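Local coordinates for acyl-CoA N-acyltransferases (NAT) superfamily protein (Arabidopsis thaliana, PDB 6TH0) that probably transfers the acetyl group of acetyl-CoA to the N-terminal methionine of transmembrane proteins and to protein lysines, this chain being its GNAT acetyltransferase domain, at residues I6-I11 with K113-E118; R53-G58 with E62-V67; L98-V103 with I144-R149. All blocks are in the same frame, centred on the assembly; numbering follows the deposited sequence.

Contact 1: I6-I11 with K113-E118; sequences ICFRPI and KALINE. With ACO (acetyl coenzyme *a), chain C.
The ring of F8 overlaps the methyl of A114 and the end of L115 on the helix. F8 CZ lies 3.5 Å from A114 CB. The CD1-CE1 flank of the ring faces L115, with F8 CD1 3.8 Å from L115 CD2. A114 takes the CZ-CE2 corner, and both partners approach obliquely. F8 has CG anti to its carbonyl carbon (chi1 -54°), which sends the ring off the strand into the helix. E118 comes to the remaining flank, where its OE2 is 4.3 Å from F8 CD2. No hydrogen bond joins the segments; F8 with A114 and L115 is apolar packing, and E118 OE2 only borders the ring. In the GNAT fold this is helix 111-123 packing on one face of the sheet, here beside edge strand 6-10. The axes of strand 6-10 and of the helical segment 113-118 are 34° apart and come no closer than 10.3 Å, a distance that the F8 ring bridges. L115 also packs on L100 of strand 93-102, and F8 on A50 of strand 45-52. K113 N donates a hydrogen bond to O2A of the acetyl-CoA pyrophosphate (3.3 Å, 152°).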
loop_
_atom_site.group_PDB
_atom_site.type_symbol
_atom_site.label_atom_id
_atom_site.label_comp_id
_atom_site.label_asym_id
_atom_site.label_seq_id
_atom_site.Cartn_x
_atom_site.Cartn_y
_atom_site.Cartn_z
ATOM N N ILE A 6 -1.113 -11.456 15.952
ATOM C CA ILE A 6 -0.532 -10.680 14.855
ATOM C C ILE A 6 -0.201 -9.273 15.337
ATOM O O ILE A 6 -1.048 -8.599 15.937
ATOM C CB ILE A 6 -1.485 -10.626 13.651
ATOM C CG1 ILE A 6 -1.841 -12.040 13.184
ATOM C CG2 ILE A 6 -0.846 -9.856 12.507
ATOM C CD1 ILE A 6 -0.631 -12.871 12.783
ATOM N N CYS A 7 1.026 -8.827 15.064
ATOM C CA CYS A 7 1.509 -7.500 15.428
ATOM C C CYS A 7 2.017 -6.758 14.195
ATOM O O CYS A 7 2.312 -7.358 13.158
ATOM C CB CYS A 7 2.621 -7.578 16.482
ATOM S SG CYS A 7 2.104 -8.163 18.101
ATOM N N PHE A 8 2.126 -5.437 14.320
ATOM C CA PHE A 8 2.549 -4.600 13.206
ATOM C C PHE A 8 3.713 -3.716 13.628
ATOM O O PHE A 8 3.721 -3.171 14.731
ATOM C CB PHE A 8 1.368 -3.778 12.686
ATOM C CG PHE A 8 0.173 -4.624 12.330
ATOM C CD1 PHE A 8 0.103 -5.278 11.106
ATOM C CD2 PHE A 8 -0.862 -4.792 13.234
ATOM C CE1 PHE A 8 -0.981 -6.069 10.787
ATOM C CE2 PHE A 8 -1.951 -5.586 12.917
ATOM C CZ PHE A 8 -2.012 -6.220 11.696
ATOM N N ARG A 9 4.721 -3.621 12.770
ATOM C CA ARG A 9 5.887 -2.796 13.055
ATOM C C ARG A 9 6.396 -2.219 11.750
ATOM O O ARG A 9 6.053 -2.716 10.668
ATOM C CB ARG A 9 6.990 -3.604 13.749
ATOM C CG ARG A 9 7.419 -4.856 12.945
ATOM C CD ARG A 9 8.814 -5.312 13.366
ATOM N NE ARG A 9 9.211 -6.568 12.719
ATOM C CZ ARG A 9 9.684 -6.650 11.479
ATOM N NH1 ARG A 9 9.797 -5.555 10.740
ATOM N NH2 ARG A 9 10.038 -7.824 10.969
ATOM N N PRO A 10 7.204 -1.162 11.806
ATOM C CA PRO A 10 7.802 -0.642 10.576
ATOM C C PRO A 10 8.709 -1.689 9.949
ATOM O O PRO A 10 9.335 -2.498 10.638
ATOM C CB PRO A 10 8.593 0.580 11.047
ATOM C CG PRO A 10 7.963 0.957 12.373
ATOM C CD PRO A 10 7.543 -0.346 12.984
ATOM N N ILE A 11 8.762 -1.687 8.623
ATOM C CA ILE A 11 9.750 -2.519 7.951
ATOM C C ILE A 11 11.141 -1.935 8.170
ATOM O O ILE A 11 11.336 -0.708 8.151
ATOM C CB ILE A 11 9.408 -2.653 6.460
ATOM C CG1 ILE A 11 8.084 -3.398 6.322
ATOM C CG2 ILE A 11 10.496 -3.464 5.740
ATOM C CD1 ILE A 11 7.612 -3.575 4.899
ATOM N N LYS A 113 -6.728 -5.888 5.783
ATOM C CA LYS A 113 -7.530 -4.772 6.258
ATOM C C LYS A 113 -6.780 -3.978 7.322
ATOM O O LYS A 113 -6.796 -2.740 7.317
ATOM C CB LYS A 113 -8.861 -5.293 6.798
ATOM C CG LYS A 113 -9.785 -4.210 7.318
ATOM C CD LYS A 113 -11.137 -4.816 7.712
ATOM C CE LYS A 113 -12.204 -3.748 7.884
ATOM N NZ LYS A 113 -11.923 -2.845 9.032
ATOM N N ALA A 114 -6.159 -4.675 8.277
ATOM C CA ALA A 114 -5.414 -3.975 9.323
ATOM C C ALA A 114 -4.218 -3.225 8.749
ATOM O O ALA A 114 -3.914 -2.105 9.180
ATOM C CB ALA A 114 -4.968 -4.951 10.408
ATOM N N LEU A 115 -3.544 -3.810 7.762
ATOM C CA LEU A 115 -2.406 -3.128 7.151
ATOM C C LEU A 115 -2.845 -1.826 6.485
ATOM O O LEU A 115 -2.224 -0.771 6.675
ATOM C CB LEU A 115 -1.716 -4.063 6.147
ATOM C CG LEU A 115 -0.850 -5.179 6.750
ATOM C CD1 LEU A 115 -0.532 -6.245 5.703
ATOM C CD2 LEU A 115 0.448 -4.639 7.364
ATOM N N ILE A 116 -3.926 -1.874 5.706
ATOM C CA ILE A 116 -4.456 -0.649 5.110
ATOM C C ILE A 116 -4.831 0.350 6.193
ATOM O O ILE A 116 -4.543 1.551 6.085
ATOM C CB ILE A 116 -5.656 -0.979 4.211
ATOM C CG1 ILE A 116 -5.207 -1.850 3.037
ATOM C CG2 ILE A 116 -6.302 0.295 3.713
ATOM C CD1 ILE A 116 -6.408 -2.530 2.342
ATOM N N ASN A 117 -5.457 -0.133 7.270
ATOM C CA ASN A 117 -5.818 0.747 8.374
ATOM C C ASN A 117 -4.601 1.515 8.887
ATOM O O ASN A 117 -4.688 2.714 9.196
ATOM C CB ASN A 117 -6.460 -0.084 9.488
ATOM C CG ASN A 117 -7.007 0.760 10.599
ATOM O OD1 ASN A 117 -7.650 1.775 10.353
ATOM N ND2 ASN A 117 -6.757 0.351 11.836
ATOM N N GLU A 118 -3.452 0.839 8.982
ATOM C CA GLU A 118 -2.227 1.515 9.404
ATOM C C GLU A 118 -1.890 2.677 8.481
ATOM O O GLU A 118 -1.483 3.749 8.942
ATOM C CB GLU A 118 -1.063 0.523 9.445
ATOM C CG GLU A 118 -1.207 -0.568 10.495
ATOM C CD GLU A 118 -1.218 -0.018 11.905
ATOM O OE1 GLU A 118 -0.629 1.057 12.115
ATOM O OE2 GLU A 118 -1.827 -0.645 12.799
HETATM N N1A ACO C . -13.298 -14.979 9.217
HETATM C C2A ACO C . -13.609 -15.230 7.900
HETATM N N3A ACO C . -13.399 -14.501 6.789
HETATM C C4A ACO C . -12.754 -13.304 7.073
HETATM C C5A ACO C . -12.365 -12.902 8.390
HETATM C C6A ACO C . -12.664 -13.786 9.445
HETATM N N6A ACO C . -12.315 -13.457 10.729
HETATM N N7A ACO C . -11.732 -11.653 8.374
HETATM C C8A ACO C . -11.739 -11.306 7.070
HETATM N N9A ACO C . -12.342 -12.260 6.251
HETATM C C1B ACO C . -12.534 -12.207 4.800
HETATM C C2B ACO C . -12.895 -10.752 4.247
HETATM O O2B ACO C . -14.229 -10.510 4.414
HETATM C C3B ACO C . -12.542 -11.134 2.733
HETATM O O3B ACO C . -13.549 -11.930 2.342
HETATM P P3B ACO C . -13.925 -11.782 0.547
HETATM O O7A ACO C . -12.695 -12.511 0.075
HETATM O O8A ACO C . -15.255 -12.503 0.399
HETATM O O9A ACO C . -13.889 -10.280 0.394
HETATM C C4B ACO C . -11.195 -11.917 2.897
HETATM O O4B ACO C . -11.295 -12.638 4.169
HETATM C C5B ACO C . -9.973 -10.983 2.832
HETATM O O5B ACO C . -10.076 -9.939 3.749
HETATM P P1A ACO C . -8.643 -9.802 4.555
HETATM O O1A ACO C . -8.378 -11.051 5.310
HETATM O O2A ACO C . -8.646 -8.462 5.235
HETATM O O3A ACO C . -7.359 -9.678 3.457
HETATM P P2A ACO C . -6.287 -10.850 3.502
HETATM O O4A ACO C . -5.369 -10.739 4.663
HETATM O O5A ACO C . -6.822 -12.197 3.092
HETATM O O6A ACO C . -5.215 -10.445 2.197
HETATM C CBP ACO C . -4.880 -9.672 -0.058
HETATM C CCP ACO C . -5.905 -9.865 1.143
HETATM C CDP ACO C . -3.880 -8.623 0.371
HETATM C CEP ACO C . -5.619 -9.226 -1.321
HETATM C CAP ACO C . -4.212 -11.060 -0.246
HETATM O OAP ACO C . -5.115 -11.985 -0.846
HETATM C C9P ACO C . -2.961 -11.046 -1.120
HETATM O O9P ACO C . -1.862 -10.957 -0.617
HETATM N N8P ACO C . -3.105 -11.215 -2.481
HETATM C C7P ACO C . -1.922 -11.220 -3.404
HETATM C C6P ACO C . -1.268 -9.870 -3.438
HETATM C C5P ACO C . -2.258 -8.921 -4.015
HETATM O O5P ACO C . -3.049 -9.191 -4.906
HETATM N N4P ACO C . -2.263 -7.650 -3.476
HETATM C C3P ACO C . -3.255 -6.735 -4.038
HETATM C C2P ACO C . -2.747 -5.340 -3.957
HETATM S S1P ACO C . -4.034 -4.230 -4.710
HETATM C C ACO C . -3.419 -4.312 -6.391
HETATM O O ACO C . -3.976 -4.933 -7.263
HETATM C CH3 ACO C . -2.174 -3.641 -6.663
#

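Contact 2: R53-G58 with E62-V67; sequences RSRPDG and ELIGFV
R55 and E62 meet with their flat ends nearly coplanar. The guanidinium and carboxylate planes are 19° apart, although the two side chains cross at a slant. E62 OE1 sits at the guanidinium edge, near its plane, and takes both bonds of the salt bridge. The stronger comes from R55 NH1, 2.8 Å from E62 OE1 with an N-H...O angle of 149°. The second, from R55 NH2 to E62 OE1, is weak at 3.3 Å. OE1 receives NH1 through its anti lone pair, the one turned away from OE2. This is a one-oxygen grip and not the paired bidentate form. E62 reaches it with an extended chain, CG being anti to the backbone N (chi1 -173°). R55 instead bends at chi3, which turns its head toward E62. I64 packs over one face of the guanidinium, its CG2 3.5 Å from R55 NH1, and the two side chains run past each other in opposite directions. An alanine in place of R55 would remove the guanidinium, and is likely to leave the E62 carboxylate without this partner and to open a gap over the CG2 methyl of I64, where the guanidinium face now packs. The contact closes the loop between strands 45-52 and 63-73. Y106 touches both R55 and I64. At I64 and G65 strand 63-73 makes a classic beta bulge, both residues facing A50 of strand 45-52. On its other side I64 pairs through its backbone with V103, just past strand 93-102, while its side chain touches R18 of helix 16-26.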
loop_
_atom_site.group_PDB
_atom_site.type_symbol
_atom_site.label_atom_id
_atom_site.label_comp_id
_atom_site.label_asym_id
_atom_site.label_seq_id
_atom_site.Cartn_x
_atom_site.Cartn_y
_atom_site.Cartn_z
ATOM N N ARG A 53 4.665 -13.373 16.055
ATOM C CA ARG A 53 5.803 -13.755 16.883
ATOM C C ARG A 53 5.573 -15.082 17.584
ATOM O O ARG A 53 6.496 -15.609 18.216
ATOM C CB ARG A 53 6.133 -12.653 17.893
ATOM C CG ARG A 53 6.768 -11.430 17.239
ATOM C CD ARG A 53 7.379 -10.466 18.248
ATOM N NE ARG A 53 7.763 -9.213 17.603
ATOM C CZ ARG A 53 7.015 -8.113 17.613
ATOM N NH1 ARG A 53 5.850 -8.113 18.249
ATOM N NH2 ARG A 53 7.429 -7.013 16.996
ATOM N N SER A 54 4.362 -15.620 17.483
ATOM C CA SER A 54 4.008 -16.933 17.995
ATOM C C SER A 54 4.413 -18.061 17.052
ATOM O O SER A 54 4.146 -19.227 17.364
ATOM C CB SER A 54 2.502 -16.993 18.255
ATOM O OG SER A 54 2.045 -18.332 18.288
ATOM N N ARG A 55 5.038 -17.753 15.913
ATOM C CA ARG A 55 5.360 -18.796 14.949
ATOM C C ARG A 55 6.461 -19.706 15.490
ATOM O O ARG A 55 7.428 -19.229 16.095
ATOM C CB ARG A 55 5.820 -18.189 13.628
ATOM C CG ARG A 55 4.737 -17.500 12.825
ATOM C CD ARG A 55 5.351 -16.867 11.590
ATOM N NE ARG A 55 5.749 -17.875 10.610
ATOM C CZ ARG A 55 6.536 -17.635 9.567
ATOM N NH1 ARG A 55 7.016 -16.417 9.362
ATOM N NH2 ARG A 55 6.840 -18.611 8.725
ATOM N N PRO A 56 6.344 -21.013 15.282
ATOM C CA PRO A 56 7.394 -21.937 15.718
ATOM C C PRO A 56 8.592 -21.965 14.778
ATOM O O PRO A 56 8.550 -21.496 13.638
ATOM C CB PRO A 56 6.682 -23.295 15.722
ATOM C CG PRO A 56 5.628 -23.151 14.671
ATOM C CD PRO A 56 5.173 -21.718 14.729
ATOM N N ASP A 57 9.680 -22.531 15.298
ATOM C CA ASP A 57 10.913 -22.796 14.562
ATOM C C ASP A 57 11.786 -21.566 14.309
ATOM O O ASP A 57 12.616 -21.592 13.398
ATOM C CB ASP A 57 10.617 -23.500 13.231
ATOM C CG ASP A 57 11.799 -24.307 12.727
ATOM O OD1 ASP A 57 12.343 -25.113 13.512
ATOM O OD2 ASP A 57 12.178 -24.142 11.549
ATOM N N GLY A 58 11.638 -20.468 15.055
ATOM C CA GLY A 58 12.548 -19.348 14.908
ATOM C C GLY A 58 12.032 -18.180 14.093
ATOM O O GLY A 58 12.594 -17.083 14.187
ATOM N N GLU A 62 9.878 -12.988 11.350
ATOM C CA GLU A 62 9.740 -12.943 9.899
ATOM C C GLU A 62 8.362 -12.425 9.510
ATOM O O GLU A 62 7.346 -12.900 10.024
ATOM C CB GLU A 62 9.970 -14.336 9.310
ATOM C CG GLU A 62 10.023 -14.380 7.787
ATOM C CD GLU A 62 10.094 -15.797 7.240
ATOM O OE1 GLU A 62 9.223 -16.616 7.598
ATOM O OE2 GLU A 62 11.030 -16.094 6.466
ATOM N N LEU A 63 8.316 -11.439 8.618
ATOM C CA LEU A 63 7.026 -10.855 8.273
ATOM C C LEU A 63 6.175 -11.846 7.481
ATOM O O LEU A 63 6.687 -12.647 6.692
ATOM C CB LEU A 63 7.209 -9.557 7.478
ATOM C CG LEU A 63 7.869 -9.586 6.097
ATOM C CD1 LEU A 63 6.854 -9.887 5.021
ATOM C CD2 LEU A 63 8.559 -8.250 5.810
ATOM N N ILE A 64 4.865 -11.802 7.710
ATOM C CA ILE A 64 3.908 -12.586 6.943
ATOM C C ILE A 64 2.899 -11.696 6.220
ATOM O O ILE A 64 1.973 -12.192 5.570
ATOM C CB ILE A 64 3.215 -13.634 7.840
ATOM C CG1 ILE A 64 2.680 -13.005 9.125
ATOM C CG2 ILE A 64 4.206 -14.732 8.201
ATOM C CD1 ILE A 64 1.421 -12.184 8.944
ATOM N N GLY A 65 3.089 -10.386 6.291
ATOM C CA GLY A 65 2.260 -9.450 5.557
ATOM C C GLY A 65 3.013 -8.143 5.474
ATOM O O GLY A 65 3.937 -7.896 6.249
ATOM N N PHE A 66 2.634 -7.320 4.500
ATOM C CA PHE A 66 3.354 -6.066 4.302
ATOM C C PHE A 66 2.433 -5.078 3.607
ATOM O O PHE A 66 1.494 -5.468 2.910
ATOM C CB PHE A 66 4.616 -6.290 3.454
ATOM C CG PHE A 66 4.322 -6.829 2.112
ATOM C CD1 PHE A 66 3.994 -5.979 1.069
ATOM C CD2 PHE A 66 4.272 -8.204 1.898
ATOM C CE1 PHE A 66 3.662 -6.488 -0.184
ATOM C CE2 PHE A 66 3.951 -8.709 0.659
ATOM C CZ PHE A 66 3.663 -7.863 -0.388
ATOM N N VAL A 67 2.696 -3.786 3.815
ATOM C CA VAL A 67 2.136 -2.737 2.971
ATOM C C VAL A 67 3.211 -1.669 2.809
ATOM O O VAL A 67 3.947 -1.394 3.760
ATOM C CB VAL A 67 0.854 -2.131 3.569
ATOM C CG1 VAL A 67 1.156 -1.464 4.906
ATOM C CG2 VAL A 67 0.212 -1.151 2.591
#

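Contact 3: L98-V103 with I144-R149; sequences LTLGVV and IRLYKR. With ACO (acetyl coenzyme *a), chain C.
The acetyl-CoA site of the GNAT fold lies between strand 93-102 and helix 141-149, and this buried contact joins the two elements beside the cofactor. L100 and L146 reach toward each other tip to tip, with L100 CD2 3.9 Å from L146 CD2. The same L100 methyl meets Y147, whose OH is 3.4 Å away from L100 CD2. L100 CD2 lies oblique to the Y147 ring. CG anti to the backbone N (chi1 165°) turns the L100 side chain toward the helix. The cofactor passes along the strand and takes its backbone groups. ACO N4P donates to L100 O over 2.9 Å, nearly straight at 171°. V102 N in turn donates to ACO O9P over 2.9 Å, at 165°. These two bonds hold the pantetheine amides alongside the strand, much as a neighbouring strand would be held. The thioester sulfur S1P lies at the edge of the Y147 ring, near its plane. At the other end of the cofactor the helix supplies two arginines. R145 presents the edge of its guanidinium to the 3'-phosphate, with NE 3.0 Å from ACO O9A and NH1 3.1 Å from ACO O7A. Two oxygens of one phosphate are thus gripped by one planar group, which should fix its rotation. R149 NH2 also comes to ACO O9A, but that distance is too short to be trusted in detail. Ribose O2B lies over one face of the R149 guanidinium. The positive charges of both arginines are likely to offset the negative charge of the phosphate. Y147 also meets F152 edge-to-face. A strand that pairs with pantetheine through its backbone is typical of acetyl-CoA binding in GNAT enzymes.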
loop_
_atom_site.group_PDB
_atom_site.type_symbol
_atom_site.label_atom_id
_atom_site.label_comp_id
_atom_site.label_asym_id
_atom_site.label_seq_id
_atom_site.Cartn_x
_atom_site.Cartn_y
_atom_site.Cartn_z
ATOM N N LEU A 98 1.674 1.459 -2.597
ATOM C CA LEU A 98 2.410 0.822 -3.676
ATOM C C LEU A 98 2.118 -0.680 -3.707
ATOM O O LEU A 98 1.668 -1.214 -4.722
ATOM C CB LEU A 98 3.905 1.029 -3.486
ATOM C CG LEU A 98 4.408 2.489 -3.559
ATOM C CD1 LEU A 98 5.710 2.614 -2.812
ATOM C CD2 LEU A 98 4.629 2.825 -5.016
ATOM N N THR A 99 2.387 -1.365 -2.602
ATOM C CA THR A 99 2.197 -2.812 -2.570
ATOM C C THR A 99 1.509 -3.221 -1.276
ATOM O O THR A 99 1.550 -2.524 -0.264
ATOM C CB THR A 99 3.524 -3.563 -2.706
ATOM O OG1 THR A 99 4.298 -3.413 -1.507
ATOM C CG2 THR A 99 4.327 -3.072 -3.908
ATOM N N LEU A 100 0.859 -4.385 -1.333
ATOM C CA LEU A 100 0.147 -4.940 -0.193
ATOM C C LEU A 100 0.076 -6.437 -0.433
ATOM O O LEU A 100 -0.205 -6.835 -1.560
ATOM C CB LEU A 100 -1.260 -4.347 -0.077
ATOM C CG LEU A 100 -2.251 -5.047 0.835
ATOM C CD1 LEU A 100 -1.916 -4.751 2.289
ATOM C CD2 LEU A 100 -3.671 -4.607 0.509
ATOM N N GLY A 101 0.374 -7.242 0.585
ATOM C CA GLY A 101 0.294 -8.688 0.439
ATOM C C GLY A 101 0.269 -9.371 1.782
ATOM O O GLY A 101 0.833 -8.870 2.759
ATOM N N VAL A 102 -0.365 -10.544 1.827
ATOM C CA VAL A 102 -0.394 -11.409 3.000
ATOM C C VAL A 102 -0.055 -12.821 2.518
ATOM O O VAL A 102 -0.509 -13.232 1.447
ATOM C CB VAL A 102 -1.770 -11.361 3.706
ATOM C CG1 VAL A 102 -1.816 -12.311 4.879
ATOM C CG2 VAL A 102 -2.125 -9.909 4.165
ATOM N N VAL A 103 0.789 -13.546 3.260
ATOM C CA VAL A 103 1.129 -14.887 2.792
ATOM C C VAL A 103 -0.132 -15.756 2.789
ATOM O O VAL A 103 -1.006 -15.649 3.657
ATOM C CB VAL A 103 2.256 -15.575 3.585
ATOM C CG1 VAL A 103 3.543 -14.708 3.657
ATOM C CG2 VAL A 103 1.793 -16.006 4.950
ATOM N N ILE A 144 -10.452 -5.414 -4.911
ATOM C CA ILE A 144 -11.552 -4.455 -5.053
ATOM C C ILE A 144 -12.489 -4.519 -3.848
ATOM O O ILE A 144 -12.844 -3.487 -3.266
ATOM C CB ILE A 144 -12.305 -4.700 -6.372
ATOM C CG1 ILE A 144 -11.377 -4.416 -7.562
ATOM C CG2 ILE A 144 -13.613 -3.899 -6.425
ATOM C CD1 ILE A 144 -11.969 -4.838 -8.904
ATOM N N ARG A 145 -12.921 -5.729 -3.458
ATOM C CA ARG A 145 -13.809 -5.855 -2.299
ATOM C C ARG A 145 -13.156 -5.325 -1.025
ATOM O O ARG A 145 -13.833 -4.748 -0.160
ATOM C CB ARG A 145 -14.244 -7.312 -2.106
ATOM C CG ARG A 145 -15.081 -7.871 -3.246
ATOM C CD ARG A 145 -15.769 -9.202 -2.896
ATOM N NE ARG A 145 -14.825 -10.244 -2.486
ATOM C CZ ARG A 145 -14.250 -11.111 -3.320
ATOM N NH1 ARG A 145 -13.406 -12.025 -2.855
ATOM N NH2 ARG A 145 -14.507 -11.063 -4.621
ATOM N N LEU A 146 -11.854 -5.562 -0.868
ATOM C CA LEU A 146 -11.132 -5.124 0.328
ATOM C C LEU A 146 -11.114 -3.604 0.439
ATOM O O LEU A 146 -11.402 -3.032 1.498
ATOM C CB LEU A 146 -9.701 -5.676 0.292
ATOM C CG LEU A 146 -8.716 -5.245 1.383
ATOM C CD1 LEU A 146 -9.217 -5.656 2.749
ATOM C CD2 LEU A 146 -7.322 -5.843 1.110
ATOM N N TYR A 147 -10.746 -2.927 -0.635
ATOM C CA TYR A 147 -10.650 -1.475 -0.529
ATOM C C TYR A 147 -12.031 -0.848 -0.388
ATOM O O TYR A 147 -12.210 0.105 0.383
ATOM C CB TYR A 147 -9.862 -0.926 -1.715
ATOM C CG TYR A 147 -8.364 -1.102 -1.515
ATOM C CD1 TYR A 147 -7.667 -0.310 -0.608
ATOM C CD2 TYR A 147 -7.653 -2.088 -2.191
ATOM C CE1 TYR A 147 -6.316 -0.468 -0.405
ATOM C CE2 TYR A 147 -6.302 -2.258 -1.989
ATOM C CZ TYR A 147 -5.639 -1.449 -1.090
ATOM O OH TYR A 147 -4.293 -1.596 -0.886
ATOM N N LYS A 148 -13.030 -1.394 -1.090
ATOM C CA LYS A 148 -14.408 -0.941 -0.895
ATOM C C LYS A 148 -14.848 -1.125 0.557
ATOM O O LYS A 148 -15.511 -0.252 1.134
ATOM C CB LYS A 148 -15.342 -1.687 -1.849
ATOM C CG LYS A 148 -16.755 -1.159 -1.855
ATOM C CD LYS A 148 -17.578 -1.799 -2.968
ATOM C CE LYS A 148 -19.057 -1.480 -2.815
ATOM N NZ LYS A 148 -19.647 -2.083 -1.582
ATOM N N ARG A 149 -14.461 -2.246 1.172
ATOM C CA ARG A 149 -14.829 -2.516 2.555
ATOM C C ARG A 149 -14.214 -1.489 3.494
ATOM O O ARG A 149 -14.804 -1.156 4.532
ATOM C CB ARG A 149 -14.329 -3.905 2.950
ATOM C CG ARG A 149 -14.789 -4.418 4.297
ATOM C CD ARG A 149 -14.268 -5.838 4.524
ATOM N NE ARG A 149 -14.694 -6.785 3.492
ATOM C CZ ARG A 149 -13.868 -7.438 2.676
ATOM N NH1 ARG A 149 -12.554 -7.258 2.754
ATOM N NH2 ARG A 149 -14.362 -8.278 1.777
HETATM N N1A ACO C . -13.298 -14.979 9.217
HETATM C C2A ACO C . -13.609 -15.230 7.900
HETATM N N3A ACO C . -13.399 -14.501 6.789
HETATM C C4A ACO C . -12.754 -13.304 7.073
HETATM C C5A ACO C . -12.365 -12.902 8.390
HETATM C C6A ACO C . -12.664 -13.786 9.445
HETATM N N6A ACO C . -12.315 -13.457 10.729
HETATM N N7A ACO C . -11.732 -11.653 8.374
HETATM C C8A ACO C . -11.739 -11.306 7.070
HETATM N N9A ACO C . -12.342 -12.260 6.251
HETATM C C1B ACO C . -12.534 -12.207 4.800
HETATM C C2B ACO C . -12.895 -10.752 4.247
HETATM O O2B ACO C . -14.229 -10.510 4.414
HETATM C C3B ACO C . -12.542 -11.134 2.733
HETATM O O3B ACO C . -13.549 -11.930 2.342
HETATM P P3B ACO C . -13.925 -11.782 0.547
HETATM O O7A ACO C . -12.695 -12.511 0.075
HETATM O O8A ACO C . -15.255 -12.503 0.399
HETATM O O9A ACO C . -13.889 -10.280 0.394
HETATM C C4B ACO C . -11.195 -11.917 2.897
HETATM O O4B ACO C . -11.295 -12.638 4.169
HETATM C C5B ACO C . -9.973 -10.983 2.832
HETATM O O5B ACO C . -10.076 -9.939 3.749
HETATM P P1A ACO C . -8.643 -9.802 4.555
HETATM O O1A ACO C . -8.378 -11.051 5.310
HETATM O O2A ACO C . -8.646 -8.462 5.235
HETATM O O3A ACO C . -7.359 -9.678 3.457
HETATM P P2A ACO C . -6.287 -10.850 3.502
HETATM O O4A ACO C . -5.369 -10.739 4.663
HETATM O O5A ACO C . -6.822 -12.197 3.092
HETATM O O6A ACO C . -5.215 -10.445 2.197
HETATM C CBP ACO C . -4.880 -9.672 -0.058
HETATM C CCP ACO C . -5.905 -9.865 1.143
HETATM C CDP ACO C . -3.880 -8.623 0.371
HETATM C CEP ACO C . -5.619 -9.226 -1.321
HETATM C CAP ACO C . -4.212 -11.060 -0.246
HETATM O OAP ACO C . -5.115 -11.985 -0.846
HETATM C C9P ACO C . -2.961 -11.046 -1.120
HETATM O O9P ACO C . -1.862 -10.957 -0.617
HETATM N N8P ACO C . -3.105 -11.215 -2.481
HETATM C C7P ACO C . -1.922 -11.220 -3.404
HETATM C C6P ACO C . -1.268 -9.870 -3.438
HETATM C C5P ACO C . -2.258 -8.921 -4.015
HETATM O O5P ACO C . -3.049 -9.191 -4.906
HETATM N N4P ACO C . -2.263 -7.650 -3.476
HETATM C C3P ACO C . -3.255 -6.735 -4.038
HETATM C C2P ACO C . -2.747 -5.340 -3.957
HETATM S S1P ACO C . -4.034 -4.230 -4.710
HETATM C C ACO C . -3.419 -4.312 -6.391
HETATM O O ACO C . -3.976 -4.933 -7.263
HETATM C CH3 ACO C . -2.174 -3.641 -6.663
#

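Overall arrangement
All three contacts reach one mixed sheet. Centres lie about 13 Å apart for contacts 1 and 2, about 12 Å for 1 and 3, and about 19 Å for 2 and 3. Along the chain, contact 2 falls between the two halves of contact 1 and closes before contact 3 opens. The segments of contacts 1 and 3 alternate. Strands 63-73 and 93-102 are neighbours and join contacts 2 and 3 through the backbone. Helix 111-123 links contacts 1 and 3 through I116. Both touch acetyl-CoA, whereas contact 2 lies where the loop between strands 45-52 and 63-73 meets the sheet. The cofactor site is thus built on the central strands, with helix 111-123 packed out to the edge strand.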